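PDB 3HUT: putative branched-chain amino acid ABC transporter from Rhodospirillum rubrum ATCC 11170, which probably captures branched-chain amino acids or related small ligands outside the cytoplasm and delivers them to an ABC transporter. Local coordinates for residues A143-T148 and I198-A203; T122-G127 and G152-Q157; P128-W133 and R246-F251. All blocks are in the same frame, centred on the assembly; numbering follows the deposited sequence.

Interaction 1. Residues A143-T148 and I198-A203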
# COMPACT_ATOMS: atom_id res chain seq x y z
N ALA A 143 0.53 -23.70 8.22
CA ALA A 143 -0.65 -23.44 9.03
C ALA A 143 -0.98 -21.98 8.71
O ALA A 143 -0.09 -21.13 8.70
CB ALA A 143 -0.33 -23.59 10.51
N VAL A 144 -2.25 -21.70 8.42
CA VAL A 144 -2.64 -20.33 8.13
C VAL A 144 -3.57 -19.84 9.23
O VAL A 144 -4.59 -20.46 9.52
CB VAL A 144 -3.38 -20.22 6.79
CG1 VAL A 144 -3.82 -18.77 6.57
CG2 VAL A 144 -2.48 -20.69 5.64
N ILE A 145 -3.20 -18.72 9.84
CA ILE A 145 -4.01 -18.12 10.89
C ILE A 145 -4.34 -16.72 10.39
O ILE A 145 -3.43 -15.93 10.14
CB ILE A 145 -3.25 -18.02 12.22
CG1 ILE A 145 -2.70 -19.39 12.61
CG2 ILE A 145 -4.18 -17.50 13.31
CD1 ILE A 145 -1.93 -19.38 13.91
N GLY A 146 -5.62 -16.42 10.25
CA GLY A 146 -6.00 -15.11 9.76
C GLY A 146 -7.19 -14.46 10.45
O GLY A 146 -8.13 -15.14 10.87
N VAL A 147 -7.14 -13.14 10.55
CA VAL A 147 -8.21 -12.37 11.17
C VAL A 147 -9.38 -12.27 10.19
O VAL A 147 -9.19 -12.30 8.97
CB VAL A 147 -7.71 -10.95 11.56
CG1 VAL A 147 -7.33 -10.16 10.32
CG2 VAL A 147 -8.78 -10.21 12.36
N THR A 148 -10.59 -12.15 10.73
CA THR A 148 -11.79 -12.08 9.90
C THR A 148 -12.14 -10.71 9.32
O THR A 148 -13.31 -10.44 9.03
CB THR A 148 -13.01 -12.63 10.66
OG1 THR A 148 -13.08 -12.01 11.95
CG2 THR A 148 -12.90 -14.13 10.83
N ILE A 198 4.23 -21.39 9.75
CA ILE A 198 2.98 -20.69 10.01
C ILE A 198 2.94 -19.36 9.26
O ILE A 198 3.92 -18.61 9.24
CB ILE A 198 2.83 -20.38 11.52
CG1 ILE A 198 2.91 -21.68 12.32
CG2 ILE A 198 1.51 -19.65 11.78
CD1 ILE A 198 2.93 -21.48 13.82
N TYR A 199 1.80 -19.07 8.64
CA TYR A 199 1.62 -17.80 7.94
C TYR A 199 0.52 -17.05 8.67
O TYR A 199 -0.59 -17.56 8.83
CB TYR A 199 1.19 -18.00 6.49
CG TYR A 199 0.99 -16.68 5.78
CD1 TYR A 199 2.08 -15.86 5.48
CD2 TYR A 199 -0.30 -16.21 5.49
CE1 TYR A 199 1.90 -14.59 4.91
CE2 TYR A 199 -0.49 -14.94 4.92
CZ TYR A 199 0.62 -14.14 4.63
OH TYR A 199 0.45 -12.89 4.08
N LEU A 200 0.83 -15.83 9.13
CA LEU A 200 -0.15 -15.04 9.86
C LEU A 200 -0.77 -13.91 9.04
O LEU A 200 -0.08 -12.96 8.65
CB LEU A 200 0.49 -14.43 11.11
CG LEU A 200 1.08 -15.41 12.13
CD1 LEU A 200 1.70 -14.65 13.30
CD2 LEU A 200 -0.02 -16.35 12.62
N ALA A 201 -2.06 -14.01 8.77
CA ALA A 201 -2.76 -12.96 8.05
C ALA A 201 -3.43 -12.13 9.14
O ALA A 201 -4.65 -12.21 9.33
CB ALA A 201 -3.81 -13.56 7.12
N MSE A 202 -2.63 -11.38 9.88
CA MSE A 202 -3.17 -10.54 10.94
C MSE A 202 -2.25 -9.36 11.25
O MSE A 202 -1.13 -9.27 10.72
CB MSE A 202 -3.41 -11.37 12.22
CG MSE A 202 -2.18 -11.85 12.96
SE MSE A 202 -2.65 -12.95 14.51
CE MSE A 202 -2.82 -14.61 13.59
N ALA A 203 -2.73 -8.46 12.10
CA ALA A 203 -1.99 -7.26 12.45
C ALA A 203 -1.13 -7.45 13.69
O ALA A 203 -1.35 -8.37 14.48
CB ALA A 203 -2.95 -6.09 12.65
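Ile-145 has its branches against Leu-200, Met-202 and Ile-198 on one face of the sheet. Its CG1 is anti to the carbonyl carbon (chi1 -54°). From there CD1 reaches Leu-200 CD2 at 3.8 Å and Ile-198 CG2 at 4.1 Å. The Ile-145 and Leu-200 side chains lie side by side and point the same way. The other branch, Ile-145 CG2, is anti to the backbone N and meets the methyl of Met-202, a selenomethionine. That chain bends at chi3 (85°) and brings CE to 3.2 Å from Ile-145 CG2. This is tighter than usual for two carbons, so the exact place of CE is doubtful. An alanine for Ile-145 would probably rob Leu-200 and Ile-198 of the CD1 methyl and leave the Met-202 methyl freer to turn. Ala-143 is the second large contributor. Its CB sits 4.2 Å from Ile-198 CG1, on the same face as Ile-145. The two strands run parallel, with axes 12° apart. Four backbone bonds join them in a regular ladder. One is the nearly straight bond from Tyr-199 N to Ala-143 O, 2.8 Å. Gly-146 pairs with Ala-201, where a side chain on the glycine would press on Ala-201 CB. Helix 204-216 packs on the Ile-145 face through Phe-210 and Leu-214. Helix 150-165 packs on the other face, against Val-144 and Ala-201, and Phe-159 stacks on the ring of Tyr-199. Strand 169-176 pairs with the far edge of 143-147. Neighbouring parallel strands with helices on both faces give the alpha/beta layering of a periplasmic binding protein lobe.

Interaction 2. Residues T122-G127 and G152-Q157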
# COMPACT_ATOMS: atom_id res chain seq x y z
N THR A 122 -3.86 -3.91 -3.80
CA THR A 122 -5.03 -4.39 -3.06
C THR A 122 -4.50 -5.23 -1.90
O THR A 122 -3.37 -5.72 -1.94
CB THR A 122 -5.93 -5.27 -3.93
OG1 THR A 122 -5.21 -6.44 -4.32
CG2 THR A 122 -6.39 -4.52 -5.17
N PRO A 123 -5.31 -5.41 -0.84
CA PRO A 123 -4.89 -6.20 0.32
C PRO A 123 -4.51 -7.64 -0.04
O PRO A 123 -3.59 -8.21 0.56
CB PRO A 123 -6.11 -6.15 1.23
CG PRO A 123 -6.73 -4.83 0.89
CD PRO A 123 -6.63 -4.81 -0.61
N ALA A 124 -5.21 -8.20 -1.01
CA ALA A 124 -4.96 -9.58 -1.42
C ALA A 124 -3.63 -9.81 -2.13
O ALA A 124 -3.11 -10.93 -2.12
CB ALA A 124 -6.10 -10.06 -2.31
N PHE A 125 -3.08 -8.76 -2.73
CA PHE A 125 -1.81 -8.85 -3.46
C PHE A 125 -0.67 -9.56 -2.73
O PHE A 125 0.10 -10.29 -3.35
CB PHE A 125 -1.32 -7.45 -3.87
CG PHE A 125 -0.02 -7.48 -4.64
CD1 PHE A 125 -0.00 -7.85 -5.98
CD2 PHE A 125 1.18 -7.19 -4.01
CE1 PHE A 125 1.20 -7.94 -6.68
CE2 PHE A 125 2.39 -7.27 -4.70
CZ PHE A 125 2.40 -7.65 -6.04
N GLU A 126 -0.56 -9.35 -1.42
CA GLU A 126 0.52 -9.99 -0.68
C GLU A 126 0.35 -11.50 -0.53
O GLU A 126 1.32 -12.22 -0.29
CB GLU A 126 0.68 -9.36 0.71
CG GLU A 126 -0.52 -9.53 1.62
CD GLU A 126 -0.26 -9.03 3.03
OE1 GLU A 126 0.84 -8.47 3.27
OE2 GLU A 126 -1.14 -9.18 3.89
N GLY A 127 -0.89 -11.98 -0.68
CA GLY A 127 -1.14 -13.41 -0.55
C GLY A 127 -0.27 -14.26 -1.46
O GLY A 127 0.54 -15.06 -0.98
N GLY A 152 -7.98 -9.39 5.83
CA GLY A 152 -7.48 -10.64 6.37
C GLY A 152 -8.00 -11.84 5.59
O GLY A 152 -7.23 -12.74 5.23
N LEU A 153 -9.29 -11.85 5.31
CA LEU A 153 -9.90 -12.95 4.57
C LEU A 153 -9.46 -13.00 3.11
O LEU A 153 -9.15 -14.06 2.58
CB LEU A 153 -11.42 -12.87 4.64
CG LEU A 153 -12.05 -13.11 6.02
CD1 LEU A 153 -13.55 -12.85 5.96
CD2 LEU A 153 -11.77 -14.53 6.47
N SER A 154 -9.42 -11.84 2.45
CA SER A 154 -9.02 -11.78 1.05
C SER A 154 -7.56 -12.20 0.86
O SER A 154 -7.24 -12.93 -0.07
CB SER A 154 -9.23 -10.37 0.49
OG SER A 154 -8.37 -9.45 1.13
N SER A 155 -6.68 -11.73 1.74
CA SER A 155 -5.27 -12.08 1.62
C SER A 155 -5.02 -13.54 1.99
O SER A 155 -4.20 -14.21 1.38
CB SER A 155 -4.41 -11.14 2.47
OG SER A 155 -4.66 -11.31 3.85
N ALA A 156 -5.73 -14.04 3.00
CA ALA A 156 -5.56 -15.43 3.42
C ALA A 156 -6.03 -16.38 2.33
O ALA A 156 -5.40 -17.40 2.07
CB ALA A 156 -6.33 -15.69 4.72
N GLN A 157 -7.16 -16.05 1.70
CA GLN A 157 -7.72 -16.88 0.64
C GLN A 157 -6.77 -16.88 -0.56
O GLN A 157 -6.51 -17.93 -1.15
CB GLN A 157 -9.10 -16.34 0.24
CG GLN A 157 -9.76 -17.03 -0.95
CD GLN A 157 -9.92 -18.53 -0.76
OE1 GLN A 157 -10.17 -19.01 0.35
NE2 GLN A 157 -9.79 -19.28 -1.85
O HOH W 1 -1.95 -11.61 4.64
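Ala-124 and Ser-155 bring the two backbones together, with Ala-124 CA 3.9 Å from Ser-155 CA. Small groups make most of the close contacts. Ala-124 CB rests 3.8 Å from Ser-154 O. Pro-123 O faces the methylene of Ser-155, with 3.6 Å between that O and Ser-155 CB. Pro-123 CB lies by the hydroxyl of Ser-154. One turn on, Gly-127 CA comes to 3.7 Å from Ser-155 O. A CB on this glycine would clash with that oxygen, so the close approach depends on the missing side chain. No direct hydrogen bond crosses the contact. A water does the bridging. It donates to Glu-126 OE2 at 2.7 Å and to Ser-155 OG at 2.8 Å. The second shell fixes both ends of this bridge. Ser-155 OG stands between the backbone N and the carbonyl carbon (chi1 65°), where it also bonds to Trp-151 O in the preceding turn. Ser-154 OG likewise turns back, to Asp-150 O and Trp-151 O. Both hydroxyls are thus bound to their own helix. Glu-126 extends beyond CG, and its carboxylate is held by Ser-226 OG at OE2 and by Ser-227 N at OE1. The contact therefore joins two helices and the loop after strand 223-225. With the water and Ser-227 N both donating to it, the carboxylate would probably favour its charged form. Segments 122-127 and 152-157 meet through van der Waals packing of small groups. The Ser-154 hydroxyl and carbonyl also line the contact, but the bridge between the two segments runs through the water at Glu-126 and Ser-155.

Interaction 3. Residues P128-W133 and R246-F251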
# COMPACT_ATOMS: atom_id res chain seq x y z
N PRO A 128 -0.44 -14.14 -2.79
CA PRO A 128 0.36 -14.92 -3.73
C PRO A 128 1.85 -14.64 -3.58
O PRO A 128 2.68 -15.54 -3.74
CB PRO A 128 -0.18 -14.47 -5.09
CG PRO A 128 -1.62 -14.15 -4.79
CD PRO A 128 -1.51 -13.40 -3.48
N ASN A 129 2.20 -13.40 -3.28
CA ASN A 129 3.60 -13.03 -3.11
C ASN A 129 4.24 -13.85 -1.99
O ASN A 129 5.33 -14.41 -2.15
CB ASN A 129 3.72 -11.53 -2.77
CG ASN A 129 5.16 -11.09 -2.55
OD1 ASN A 129 5.69 -11.19 -1.44
ND2 ASN A 129 5.80 -10.61 -3.61
N ASN A 130 3.54 -13.95 -0.86
CA ASN A 130 4.07 -14.69 0.27
C ASN A 130 3.99 -16.19 0.11
O ASN A 130 4.81 -16.93 0.65
CB ASN A 130 3.38 -14.23 1.55
CG ASN A 130 3.68 -12.79 1.88
OD1 ASN A 130 4.71 -12.26 1.46
ND2 ASN A 130 2.79 -12.13 2.62
N ALA A 131 3.00 -16.66 -0.64
CA ALA A 131 2.90 -18.10 -0.86
C ALA A 131 4.11 -18.51 -1.71
O ALA A 131 4.77 -19.50 -1.42
CB ALA A 131 1.60 -18.45 -1.57
N ALA A 132 4.40 -17.73 -2.75
CA ALA A 132 5.54 -18.02 -3.62
C ALA A 132 6.85 -17.97 -2.83
O ALA A 132 7.76 -18.76 -3.06
CB ALA A 132 5.59 -17.02 -4.78
N TRP A 133 6.93 -17.02 -1.89
CA TRP A 133 8.11 -16.86 -1.06
C TRP A 133 8.34 -18.11 -0.20
O TRP A 133 9.45 -18.65 -0.15
CB TRP A 133 7.92 -15.62 -0.17
CG TRP A 133 9.06 -15.29 0.76
CD1 TRP A 133 10.29 -15.88 0.82
CD2 TRP A 133 9.05 -14.27 1.78
NE1 TRP A 133 11.05 -15.29 1.82
CE2 TRP A 133 10.31 -14.30 2.41
CE3 TRP A 133 8.10 -13.34 2.21
CZ2 TRP A 133 10.65 -13.44 3.46
CZ3 TRP A 133 8.44 -12.47 3.25
CH2 TRP A 133 9.70 -12.53 3.86
N ARG A 246 9.18 -13.35 9.56
CA ARG A 246 9.43 -12.80 8.24
C ARG A 246 8.18 -12.17 7.66
O ARG A 246 7.07 -12.62 7.92
CB ARG A 246 9.94 -13.89 7.30
CG ARG A 246 11.40 -14.24 7.54
CD ARG A 246 11.78 -15.53 6.84
NE ARG A 246 13.19 -15.84 7.04
CZ ARG A 246 13.77 -16.97 6.67
NH1 ARG A 246 13.06 -17.91 6.06
NH2 ARG A 246 15.07 -17.15 6.90
N LEU A 247 8.37 -11.11 6.88
CA LEU A 247 7.26 -10.43 6.24
C LEU A 247 7.78 -9.58 5.09
O LEU A 247 8.96 -9.24 5.04
CB LEU A 247 6.52 -9.52 7.25
CG LEU A 247 7.23 -8.32 7.90
CD1 LEU A 247 7.71 -7.33 6.85
CD2 LEU A 247 6.25 -7.62 8.84
N ALA A 248 6.89 -9.26 4.16
CA ALA A 248 7.25 -8.42 3.03
C ALA A 248 6.38 -7.17 3.08
O ALA A 248 5.23 -7.23 3.51
CB ALA A 248 7.02 -9.18 1.71
N THR A 249 6.92 -6.05 2.64
CA THR A 249 6.17 -4.80 2.64
C THR A 249 6.66 -3.91 1.50
O THR A 249 7.76 -4.09 0.99
CB THR A 249 6.31 -4.05 3.98
OG1 THR A 249 5.37 -2.97 4.01
CG2 THR A 249 7.72 -3.49 4.14
N ALA A 250 5.82 -2.96 1.10
CA ALA A 250 6.16 -2.05 0.01
C ALA A 250 7.17 -1.00 0.47
O ALA A 250 8.28 -0.94 -0.04
CB ALA A 250 4.89 -1.38 -0.51
N PHE A 251 6.77 -0.19 1.44
CA PHE A 251 7.63 0.86 1.98
C PHE A 251 8.45 0.36 3.17
O PHE A 251 7.89 -0.15 4.14
CB PHE A 251 6.78 2.06 2.42
CG PHE A 251 7.57 3.17 3.06
CD1 PHE A 251 8.63 3.76 2.40
CD2 PHE A 251 7.22 3.64 4.33
CE1 PHE A 251 9.34 4.81 2.98
CE2 PHE A 251 7.93 4.69 4.92
CZ PHE A 251 8.99 5.27 4.24
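Trp-133 meets Arg-246, Leu-247 and Ala-248 through the six-membered half of its indole. Its CG is anti to the backbone N (chi1 -180°), and chi2 near zero (7°) sets the turn of the ring, whose benzo edge faces strand 246-249. The far edge of the ring then abuts the strand backbone. Trp-133 CZ3 lies 3.5 Å from Leu-247 C, and that carbon is near the ring plane. Trp-133 CH2 is 3.6 Å from Leu-247 O. The same CZ3 touches the methyl of Ala-248, with 3.9 Å between CZ3 and CB. Arg-246 approaches obliquely, its CB 3.7 Å from Trp-133 CH2. From CG to NE the arginine chain is extended, and its CD passes Trp-133 CZ2 at 4.1 Å. The charged end leaves the contact: Arg-246 NH1 bonds to Tyr-224 OH, and Asp-137 gives a long, weak ion pair. Tyr-224 also meets the indole edge-to-face, and Arg-337 makes a cation-pi contact with it. The indole is thus packed among residues of three adjacent strands. Asn-129 and Asn-130 come from the turn before Trp-133. Both side chains point toward the strand and come close to the Ala-248 methyl. Leu-247 points away from the helix, while its neighbours Arg-246 and Ala-248 point toward it, as alternation in a strand requires. The helix runs at 139° to the strand, with 9.6 Å between the two axes. This is helix-on-sheet packing of an alpha/beta lobe. In this leucine-binding-protein family the fold is the two-lobed periplasmic binding protein, and helix 126-136 packs on a face of the second lobe's sheet.

How the interactions relate
The chain leaves the five-stranded parallel sheet of the first lobe after strand 116-118 and enters helix 126-136. The start of this helix is used by interaction 2, its next turns by interaction 3. Interaction 2 closes the shortest loop, from 122-127 to 152-157. Interaction 1 opens inside that loop at 143-148 and closes at 198-203, so the two cross. Interaction 3 runs from 128-133 to 246-251 and encloses interaction 1, but crosses interaction 2. Together they tie helices 126-136 and 150-165 to the second sheet, at strands 141-147, 197-201 and 246-249. Tyr-199 of interaction 1 reaches Asn-130 of interaction 3 with its hydroxyl.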